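Local coordinates for superantigen-like protein SSL10 (Staphylococcus aureus subsp. aureus, PDB 6LWT) that probably binds the Fc region of human IgG to block complement activation by the classical pathway, and probably also interferes with plasma clotting by binding prothrombin and another coagulation factor, at residues A[26-31]-A[133-138]; A[42-47]-A[51-56]; A[76-81]-A[87-92]. All coordinates share one frame; numbering follows the deposited sequence.

Contact 1 (A[26-31]-A[133-138]); sequences TMEMKN and LKELDY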
loop_
_atom_site.group_PDB
_atom_site.type_symbol
_atom_site.label_atom_id
_atom_site.label_comp_id
_atom_site.label_asym_id
_atom_site.label_seq_id
_atom_site.Cartn_x
_atom_site.Cartn_y
_atom_site.Cartn_z
ATOM N N THR A 26 -7.719 -6.766 -4.817
ATOM C CA THR A 26 -6.459 -6.170 -5.262
ATOM C C THR A 26 -5.903 -6.938 -6.441
ATOM O O THR A 26 -6.154 -8.130 -6.578
ATOM C CB THR A 26 -5.367 -6.175 -4.163
ATOM O OG1 THR A 26 -4.946 -7.517 -3.876
ATOM C CG2 THR A 26 -5.867 -5.537 -2.910
ATOM N N MET A 27 -5.131 -6.265 -7.282
ATOM C CA MET A 27 -4.431 -6.920 -8.385
ATOM C C MET A 27 -3.111 -6.224 -8.600
ATOM O O MET A 27 -3.051 -4.991 -8.544
ATOM C CB MET A 27 -5.227 -6.816 -9.697
ATOM C CG MET A 27 -6.628 -7.399 -9.684
ATOM S SD MET A 27 -7.259 -7.641 -11.364
ATOM C CE MET A 27 -7.686 -5.956 -11.769
ATOM N N GLU A 28 -2.058 -7.010 -8.828
ATOM C CA GLU A 28 -0.775 -6.478 -9.273
ATOM C C GLU A 28 -0.734 -6.610 -10.776
ATOM O O GLU A 28 -0.846 -7.717 -11.314
ATOM C CB GLU A 28 0.383 -7.246 -8.667
ATOM C CG GLU A 28 0.416 -7.165 -7.161
ATOM C CD GLU A 28 1.707 -7.685 -6.570
ATOM O OE1 GLU A 28 1.631 -8.496 -5.622
ATOM O OE2 GLU A 28 2.792 -7.272 -7.043
ATOM N N MET A 29 -0.601 -5.480 -11.459
ATOM C CA MET A 29 -0.626 -5.458 -12.915
ATOM C C MET A 29 0.682 -4.885 -13.392
ATOM O O MET A 29 1.042 -3.745 -13.069
ATOM C CB MET A 29 -1.800 -4.647 -13.421
ATOM C CG MET A 29 -3.144 -5.262 -13.054
ATOM S SD MET A 29 -4.499 -4.125 -13.323
ATOM C CE MET A 29 -4.214 -2.961 -12.026
ATOM N N LYS A 30 1.395 -5.705 -14.152
ATOM C CA LYS A 30 2.737 -5.399 -14.605
ATOM C C LYS A 30 2.694 -4.980 -16.089
ATOM O O LYS A 30 1.851 -5.463 -16.866
ATOM C CB LYS A 30 3.625 -6.632 -14.336
ATOM C CG LYS A 30 4.888 -6.735 -15.164
ATOM C CD LYS A 30 5.805 -7.846 -14.667
ATOM C CE LYS A 30 6.867 -7.324 -13.702
ATOM N NZ LYS A 30 7.929 -8.334 -13.422
ATOM N N ASN A 31 3.579 -4.060 -16.467
ATOM C CA ASN A 31 3.798 -3.706 -17.875
ATOM C C ASN A 31 2.529 -3.161 -18.577
ATOM O O ASN A 31 2.167 -3.585 -19.685
ATOM C CB ASN A 31 4.377 -4.931 -18.612
ATOM C CG ASN A 31 5.118 -4.563 -19.880
ATOM O OD1 ASN A 31 5.986 -3.687 -19.875
ATOM N ND2 ASN A 31 4.802 -5.247 -20.972
ATOM N N LEU A 133 4.298 3.354 -1.253
ATOM C CA LEU A 133 3.778 3.316 0.117
ATOM C C LEU A 133 2.395 2.688 0.182
ATOM O O LEU A 133 2.092 1.979 1.139
ATOM C CB LEU A 133 3.808 4.699 0.772
ATOM C CG LEU A 133 3.319 4.748 2.232
ATOM C CD1 LEU A 133 4.204 3.952 3.184
ATOM C CD2 LEU A 133 3.223 6.180 2.710
ATOM N N LYS A 134 1.569 2.907 -0.845
ATOM C CA LYS A 134 0.272 2.252 -0.953
ATOM C C LYS A 134 0.348 0.721 -0.857
ATOM O O LYS A 134 -0.384 0.098 -0.079
ATOM C CB LYS A 134 -0.361 2.625 -2.293
ATOM C CG LYS A 134 -1.700 1.980 -2.528
ATOM C CD LYS A 134 -2.099 2.067 -3.995
ATOM C CE LYS A 134 -3.514 1.590 -4.185
ATOM N NZ LYS A 134 -4.495 2.419 -3.449
ATOM N N GLU A 135 1.214 0.127 -1.679
ATOM C CA GLU A 135 1.335 -1.334 -1.738
ATOM C C GLU A 135 1.943 -1.885 -0.453
ATOM O O GLU A 135 1.505 -2.923 0.053
ATOM C CB GLU A 135 2.191 -1.751 -2.944
ATOM C CG GLU A 135 2.284 -3.259 -3.105
ATOM C CD GLU A 135 3.052 -3.724 -4.336
ATOM O OE1 GLU A 135 3.226 -2.954 -5.303
ATOM O OE2 GLU A 135 3.464 -4.901 -4.337
ATOM N N LEU A 136 2.940 -1.183 0.076
ATOM C CA LEU A 136 3.589 -1.608 1.310
ATOM C C LEU A 136 2.609 -1.534 2.481
ATOM O O LEU A 136 2.456 -2.493 3.229
ATOM C CB LEU A 136 4.848 -0.787 1.577
ATOM C CG LEU A 136 5.749 -1.297 2.713
ATOM C CD1 LEU A 136 6.035 -2.791 2.627
ATOM C CD2 LEU A 136 7.033 -0.496 2.701
ATOM N N ASP A 137 1.893 -0.418 2.576
ATOM C CA ASP A 137 0.843 -0.257 3.582
ATOM C C ASP A 137 -0.173 -1.392 3.505
ATOM O O ASP A 137 -0.430 -2.076 4.505
ATOM C CB ASP A 137 0.146 1.091 3.405
ATOM C CG ASP A 137 -1.083 1.247 4.277
ATOM O OD1 ASP A 137 -0.945 1.375 5.520
ATOM O OD2 ASP A 137 -2.208 1.260 3.715
ATOM N N TYR A 138 -0.729 -1.589 2.322
ATOM C CA TYR A 138 -1.758 -2.606 2.126
ATOM C C TYR A 138 -1.283 -4.010 2.483
ATOM O O TYR A 138 -1.954 -4.723 3.232
ATOM C CB TYR A 138 -2.283 -2.599 0.694
ATOM C CG TYR A 138 -3.543 -3.422 0.543
ATOM C CD1 TYR A 138 -3.487 -4.812 0.384
ATOM C CD2 TYR A 138 -4.792 -2.815 0.579
ATOM C CE1 TYR A 138 -4.645 -5.559 0.265
ATOM C CE2 TYR A 138 -5.956 -3.558 0.461
ATOM C CZ TYR A 138 -5.877 -4.913 0.298
ATOM O OH TYR A 138 -7.042 -5.631 0.178
#

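Contact 2 (A[42-47]-A[51-56]); sequences LRFKFR and IQVLLP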
loop_
_atom_site.group_PDB
_atom_site.type_symbol
_atom_site.label_atom_id
_atom_site.label_comp_id
_atom_site.label_asym_id
_atom_site.label_seq_id
_atom_site.Cartn_x
_atom_site.Cartn_y
_atom_site.Cartn_z
ATOM N N LEU A 42 -5.518 8.130 -14.837
ATOM C CA LEU A 42 -5.097 7.262 -15.899
ATOM C C LEU A 42 -6.206 6.258 -16.121
ATOM O O LEU A 42 -6.900 5.878 -15.162
ATOM C CB LEU A 42 -3.829 6.512 -15.527
ATOM C CG LEU A 42 -2.579 7.331 -15.260
ATOM C CD1 LEU A 42 -1.437 6.389 -14.907
ATOM C CD2 LEU A 42 -2.251 8.177 -16.469
ATOM N N ARG A 43 -6.350 5.827 -17.376
ATOM C CA ARG A 43 -7.275 4.766 -17.736
ATOM C C ARG A 43 -6.624 3.686 -18.553
ATOM O O ARG A 43 -5.838 3.942 -19.468
ATOM C CB ARG A 43 -8.456 5.328 -18.525
ATOM C CG ARG A 43 -9.416 6.131 -17.672
ATOM C CD ARG A 43 -10.611 6.550 -18.526
ATOM N NE ARG A 43 -11.700 6.998 -17.682
ATOM C CZ ARG A 43 -12.931 7.267 -18.101
ATOM N NH1 ARG A 43 -13.256 7.151 -19.391
ATOM N NH2 ARG A 43 -13.835 7.673 -17.228
ATOM N N PHE A 44 -6.989 2.454 -18.246
ATOM C CA PHE A 44 -6.610 1.338 -19.077
ATOM C C PHE A 44 -7.566 0.170 -18.878
ATOM O O PHE A 44 -8.452 0.209 -18.022
ATOM C CB PHE A 44 -5.164 0.911 -18.797
ATOM C CG PHE A 44 -4.920 0.440 -17.386
ATOM C CD1 PHE A 44 -4.740 1.352 -16.356
ATOM C CD2 PHE A 44 -4.844 -0.913 -17.095
ATOM C CE1 PHE A 44 -4.494 0.928 -15.060
ATOM C CE2 PHE A 44 -4.586 -1.346 -15.807
ATOM C CZ PHE A 44 -4.415 -0.425 -14.788
ATOM N N LYS A 45 -7.386 -0.850 -19.699
ATOM C CA LYS A 45 -8.105 -2.104 -19.532
ATOM C C LYS A 45 -7.129 -3.218 -19.221
ATOM O O LYS A 45 -6.047 -3.276 -19.792
ATOM C CB LYS A 45 -8.932 -2.424 -20.776
ATOM C CG LYS A 45 -10.151 -1.526 -20.894
ATOM C CD LYS A 45 -10.779 -1.592 -22.283
ATOM C CE LYS A 45 -11.673 -2.805 -22.447
ATOM N NZ LYS A 45 -12.487 -2.692 -23.694
ATOM N N PHE A 46 -7.503 -4.070 -18.279
ATOM C CA PHE A 46 -6.689 -5.210 -17.912
ATOM C C PHE A 46 -7.578 -6.427 -17.866
ATOM O O PHE A 46 -8.522 -6.473 -17.070
ATOM C CB PHE A 46 -6.035 -5.011 -16.550
ATOM C CG PHE A 46 -5.242 -6.196 -16.094
ATOM C CD1 PHE A 46 -4.006 -6.475 -16.669
ATOM C CD2 PHE A 46 -5.738 -7.052 -15.116
ATOM C CE1 PHE A 46 -3.267 -7.576 -16.264
ATOM C CE2 PHE A 46 -5.004 -8.155 -14.701
ATOM C CZ PHE A 46 -3.769 -8.423 -15.283
ATOM N N ARG A 47 -7.283 -7.403 -18.726
ATOM C CA ARG A 47 -8.097 -8.619 -18.826
ATOM C C ARG A 47 -9.543 -8.176 -19.131
ATOM O O ARG A 47 -10.512 -8.770 -18.667
ATOM C CB ARG A 47 -7.970 -9.426 -17.513
ATOM C CG ARG A 47 -8.155 -10.931 -17.627
ATOM C CD ARG A 47 -8.421 -11.561 -16.267
ATOM N NE ARG A 47 -7.240 -11.464 -15.405
ATOM C CZ ARG A 47 -7.244 -11.267 -14.086
ATOM N NH1 ARG A 47 -8.377 -11.137 -13.386
ATOM N NH2 ARG A 47 -6.084 -11.197 -13.448
ATOM N N ILE A 51 -10.197 0.037 -15.736
ATOM C CA ILE A 51 -9.531 0.554 -14.543
ATOM C C ILE A 51 -9.254 2.050 -14.703
ATOM O O ILE A 51 -8.672 2.459 -15.708
ATOM C CB ILE A 51 -8.171 -0.138 -14.316
ATOM C CG1 ILE A 51 -8.275 -1.661 -14.425
ATOM C CG2 ILE A 51 -7.582 0.278 -12.965
ATOM C CD1 ILE A 51 -9.206 -2.297 -13.436
ATOM N N GLN A 52 -9.698 2.840 -13.733
ATOM C CA GLN A 52 -9.355 4.243 -13.623
ATOM C C GLN A 52 -8.549 4.481 -12.344
ATOM O O GLN A 52 -8.992 4.152 -11.230
ATOM C CB GLN A 52 -10.614 5.119 -13.618
ATOM C CG GLN A 52 -10.330 6.607 -13.409
ATOM C CD GLN A 52 -11.470 7.510 -13.872
ATOM O OE1 GLN A 52 -12.004 7.331 -14.961
ATOM N NE2 GLN A 52 -11.828 8.490 -13.052
ATOM N N VAL A 53 -7.370 5.072 -12.517
ATOM C CA VAL A 53 -6.454 5.362 -11.430
ATOM C C VAL A 53 -6.461 6.873 -11.206
ATOM O O VAL A 53 -6.200 7.623 -12.155
ATOM C CB VAL A 53 -5.006 4.955 -11.788
ATOM C CG1 VAL A 53 -4.085 5.148 -10.584
ATOM C CG2 VAL A 53 -4.965 3.530 -12.342
ATOM N N LEU A 54 -6.771 7.291 -9.980
ATOM C CA LEU A 54 -6.595 8.659 -9.528
ATOM C C LEU A 54 -5.136 8.885 -9.163
ATOM O O LEU A 54 -4.571 8.134 -8.349
ATOM C CB LEU A 54 -7.486 8.944 -8.325
ATOM C CG LEU A 54 -7.363 10.326 -7.655
ATOM C CD1 LEU A 54 -7.885 11.428 -8.562
ATOM C CD2 LEU A 54 -8.098 10.338 -6.330
ATOM N N LEU A 55 -4.533 9.902 -9.774
ATOM C CA LEU A 55 -3.180 10.323 -9.456
ATOM C C LEU A 55 -3.253 11.392 -8.345
ATOM O O LEU A 55 -3.729 12.491 -8.602
ATOM C CB LEU A 55 -2.488 10.874 -10.705
ATOM C CG LEU A 55 -2.391 9.935 -11.909
ATOM C CD1 LEU A 55 -1.850 10.674 -13.127
ATOM C CD2 LEU A 55 -1.519 8.719 -11.611
ATOM N N PRO A 56 -2.798 11.073 -7.108
ATOM C CA PRO A 56 -2.760 12.071 -6.014
ATOM C C PRO A 56 -1.980 13.344 -6.380
ATOM O O PRO A 56 -1.011 13.270 -7.144
ATOM C CB PRO A 56 -2.019 11.345 -4.885
ATOM C CG PRO A 56 -2.120 9.889 -5.199
ATOM C CD PRO A 56 -2.274 9.758 -6.678
#

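Contact 3 (A[76-81]-A[87-92]); sequences VQEKRD and YTVGGV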
loop_
_atom_site.group_PDB
_atom_site.type_symbol
_atom_site.label_atom_id
_atom_site.label_comp_id
_atom_site.label_asym_id
_atom_site.label_seq_id
_atom_site.Cartn_x
_atom_site.Cartn_y
_atom_site.Cartn_z
ATOM N N VAL A 76 -6.043 -1.350 -5.839
ATOM C CA VAL A 76 -6.914 -1.654 -4.705
ATOM C C VAL A 76 -8.279 -1.045 -5.016
ATOM O O VAL A 76 -8.384 0.150 -5.277
ATOM C CB VAL A 76 -6.347 -1.088 -3.381
ATOM C CG1 VAL A 76 -7.318 -1.294 -2.224
ATOM C CG2 VAL A 76 -4.994 -1.733 -3.079
ATOM N N GLN A 77 -9.329 -1.851 -4.972
ATOM C CA GLN A 77 -10.670 -1.338 -5.288
ATOM C C GLN A 77 -11.178 -0.338 -4.251
ATOM O O GLN A 77 -11.354 -0.678 -3.091
ATOM C CB GLN A 77 -11.685 -2.475 -5.441
ATOM C CG GLN A 77 -13.010 -1.959 -6.013
ATOM C CD GLN A 77 -13.994 -3.044 -6.392
ATOM O OE1 GLN A 77 -15.173 -2.964 -6.035
ATOM N NE2 GLN A 77 -13.541 -4.027 -7.129
ATOM N N GLU A 78 -11.374 0.906 -4.668
ATOM C CA GLU A 78 -12.100 1.890 -3.868
ATOM C C GLU A 78 -13.600 1.812 -4.145
ATOM O O GLU A 78 -14.417 1.989 -3.229
ATOM C CB GLU A 78 -11.623 3.298 -4.190
ATOM C CG GLU A 78 -10.146 3.521 -3.955
ATOM C CD GLU A 78 -9.743 3.380 -2.495
ATOM O OE1 GLU A 78 -10.554 3.672 -1.577
ATOM O OE2 GLU A 78 -8.590 2.995 -2.277
ATOM N N LYS A 79 -13.947 1.591 -5.411
ATOM C CA LYS A 79 -15.341 1.390 -5.826
ATOM C C LYS A 79 -15.437 0.849 -7.241
ATOM O O LYS A 79 -14.465 0.856 -8.010
ATOM C CB LYS A 79 -16.156 2.692 -5.710
ATOM C CG LYS A 79 -15.670 3.852 -6.573
ATOM C CD LYS A 79 -16.616 5.047 -6.432
ATOM C CE LYS A 79 -16.706 5.908 -7.687
ATOM N NZ LYS A 79 -15.894 7.147 -7.580
ATOM N N ARG A 80 -16.631 0.366 -7.569
ATOM C CA ARG A 80 -16.990 -0.065 -8.916
ATOM C C ARG A 80 -18.316 0.632 -9.222
ATOM O O ARG A 80 -19.258 0.511 -8.447
ATOM C CB ARG A 80 -17.150 -1.584 -8.941
ATOM C CG ARG A 80 -17.656 -2.172 -10.255
ATOM C CD ARG A 80 -18.499 -3.418 -10.009
ATOM N NE ARG A 80 -18.613 -4.230 -11.226
ATOM C CZ ARG A 80 -18.603 -5.567 -11.287
ATOM N NH1 ARG A 80 -18.704 -6.165 -12.473
ATOM N NH2 ARG A 80 -18.471 -6.323 -10.195
ATOM N N ASP A 81 -18.386 1.377 -10.324
ATOM C CA ASP A 81 -19.611 2.145 -10.646
ATOM C C ASP A 81 -20.545 1.346 -11.571
ATOM O O ASP A 81 -20.218 0.216 -11.976
ATOM C CB ASP A 81 -19.269 3.544 -11.208
ATOM C CG ASP A 81 -18.714 3.515 -12.616
ATOM O OD1 ASP A 81 -18.670 2.448 -13.264
ATOM O OD2 ASP A 81 -18.300 4.586 -13.101
ATOM N N TYR A 87 -12.299 1.679 -9.732
ATOM C CA TYR A 87 -11.496 2.847 -9.366
ATOM C C TYR A 87 -10.444 2.482 -8.332
ATOM O O TYR A 87 -10.736 1.781 -7.356
ATOM C CB TYR A 87 -12.358 3.984 -8.812
ATOM C CG TYR A 87 -13.322 4.524 -9.822
ATOM C CD1 TYR A 87 -14.518 3.851 -10.098
ATOM C CD2 TYR A 87 -13.042 5.681 -10.537
ATOM C CE1 TYR A 87 -15.400 4.325 -11.049
ATOM C CE2 TYR A 87 -13.929 6.168 -11.484
ATOM C CZ TYR A 87 -15.102 5.489 -11.743
ATOM O OH TYR A 87 -15.979 5.981 -12.705
ATOM N N THR A 88 -9.246 3.018 -8.530
ATOM C CA THR A 88 -8.130 2.812 -7.597
ATOM C C THR A 88 -7.392 4.153 -7.462
ATOM O O THR A 88 -7.574 5.064 -8.289
ATOM C CB THR A 88 -7.224 1.650 -8.073
ATOM O OG1 THR A 88 -6.190 1.361 -7.110
ATOM C CG2 THR A 88 -6.615 1.940 -9.434
ATOM N N VAL A 89 -6.569 4.283 -6.420
ATOM C CA VAL A 89 -5.857 5.538 -6.153
ATOM C C VAL A 89 -4.355 5.254 -6.066
ATOM O O VAL A 89 -3.934 4.396 -5.309
ATOM C CB VAL A 89 -6.337 6.194 -4.850
ATOM C CG1 VAL A 89 -5.569 7.485 -4.565
ATOM C CG2 VAL A 89 -7.848 6.481 -4.868
ATOM N N GLY A 90 -3.563 6.010 -6.818
ATOM C CA GLY A 90 -2.093 5.907 -6.783
ATOM C C GLY A 90 -1.589 4.555 -7.214
ATOM O O GLY A 90 -2.166 3.906 -8.073
ATOM N N GLY A 91 -0.516 4.103 -6.577
ATOM C CA GLY A 91 -0.035 2.751 -6.803
ATOM C C GLY A 91 0.683 2.534 -8.120
ATOM O O GLY A 91 0.833 1.406 -8.512
ATOM N N VAL A 92 1.144 3.603 -8.782
ATOM C CA VAL A 92 1.753 3.522 -10.114
ATOM C C VAL A 92 3.247 3.826 -10.048
ATOM O O VAL A 92 3.635 4.852 -9.495
ATOM C CB VAL A 92 1.127 4.536 -11.098
ATOM C CG1 VAL A 92 1.713 4.370 -12.491
ATOM C CG2 VAL A 92 -0.390 4.385 -11.141
HETATM O O HOH W 1 -7.156 2.322 -4.381
#

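Contact 1 (A[26-31]-A[133-138])
T26, on the first strand of the OB-fold domain, meets Y138 on the long helix of the beta-grasp domain through a single methyl group. CG2 of T26 lies 3.3 Å from CZ of Y138 and equally near its OH, approaching the ring obliquely. The threonine's CG2 is placed anti to the carbonyl carbon, which aims the methyl at the helix. Beta branching suits threonine to a strand, and its short side chain lets the phenol come up close to the backbone.

Y138 can be followed outward from the helix. Its CB points toward the strand, and CG stands anti to the backbone N (chi1 -168°), carrying the ring toward T26. CD1 only grazes the threonine methyl at 4.1 Å, but CE1 lies 3.4 Å from T26 CG2, and CE2, on the far side of the ring, is 3.9 Å from it. The OH at the tip also makes a weak hydrogen bond to Y21 O.

One helical turn earlier, E135 reaches out with an extended chain and brings its OE2 to 3.7 Å from E28 OE2, the carboxylate planes turned 60° apart. The two acids would repel each other alone, but K139 forms salt bridges with E28 OE1 and E135 OE2, and K128 pairs with E135 OE1. The lysines probably offset the clustered negative charge.

Strand 26-30 pairs with strand 71-76, whose F74 touches both glutamates, while the ring of Y22 from helix 14-22 meets Y138. Helix 133-148 thus packs against strands 26-30 and 71-76 of the OB-fold sheet, joining the two domains.

Contact 2 (A[42-47]-A[51-56])
A beta hairpin of the OB-fold domain joins strands 41-46 and 49-54, and in it L42 pairs with V53, R43 with Q52 and F44 with I51. L42–V53 and F44–I51 are antiparallel hydrogen-bonded pairs, R43–Q52 a non-hydrogen-bonded one. V53 N donates to L42 O at 2.8 Å, and I51 N to F44 O at 2.9 Å; each pair also has the reciprocal bond.

On one face F44 lies against I51. With its CG between the backbone N and the carbonyl carbon (chi1 62°), the ring folds back over the neighbouring strand, so that I51 CB sits 3.9 Å from the ring centroid in a CH-pi contact. V53 CG2 meets the ring edge, 3.8 Å from F44 CE1. Beta-branched I51 and V53 suit strand positions and set aliphatic carbons against one face and the edge of the ring. Farther along, L42 CG packs 4.0 Å from L55 CD1, the two leucines crossing at about a right angle.

R43 and Q52 project from the other face. R43 grips Q52 side-on: its NE, 2.8 Å from Q52 OE1, and its NH2, 2.9 Å from the same oxygen, both donate, with that oxygen in the guanidinium plane. The amide plane is turned 34° from it. An uncharged amide accepts both N-H groups without adding charge at the surface.

M29 of strand 26-30 touches F44 on the buried face, strand 32-37 flanks R43, and strand 85-93 runs parallel to strand 49-54 on its other side.

Contact 3 (A[76-81]-A[87-92])
Y87 meets K79 over one face of its ring and D81 at the edge. The K79 side chain is bent at chi3 and chi4 and curls back above the phenol, leaving NZ 4.2 Å from the ring centroid, 5° off the normal, in a cation-pi contact. The Y87 hydroxyl donates to D81 OD2 at 2.7 Å, meeting that oxygen from above the carboxylate plane. Tyrosine suits the site because it offers both an aromatic face to the lysine and a hydroxyl to the acid.

Backbone bonds position these groups: E78 N donates to Y87 O at 2.9 Å, and Y87 N to K79 O at 2.9 Å. D81 OD1 is held in turn by I85 N at the start of strand 85-93.

Toward the domain interior, V76 N donates to T88 OG1 at 3.0 Å, the threonine hydroxyl standing in for a backbone acceptor. A water donates to V76 O and to E78 OE2, 2.6 Å away, and accepts from V89 N. Y21 and K177 hold the E78 carboxylate from outside the two segments.

Side-chain and water bonds thus replace part of the regular ladder in this irregular beta hairpin of the OB-fold domain.

In the fold
All three contacts reach the curled sheet of the OB-fold domain, and contacts 2 and 3 are nested within the chain loop that contact 1 closes. Contacts 2 and 3 have centres about 8 Å apart and are joined where strands 49-54 and 85-93 run side by side: L54 N lies 2.9 Å from T88 O, a probable hydrogen bond. Contact 1, centred about 13 Å from contact 2, touches it where M29 SD packs 3.5 Å from F46 CG. Its centre is about 11 Å from that of contact 3, and the helix reaches across with K134, whose NZ lies 2.8 Å from V89 O, bringing the beta-grasp domain up to the hairpin.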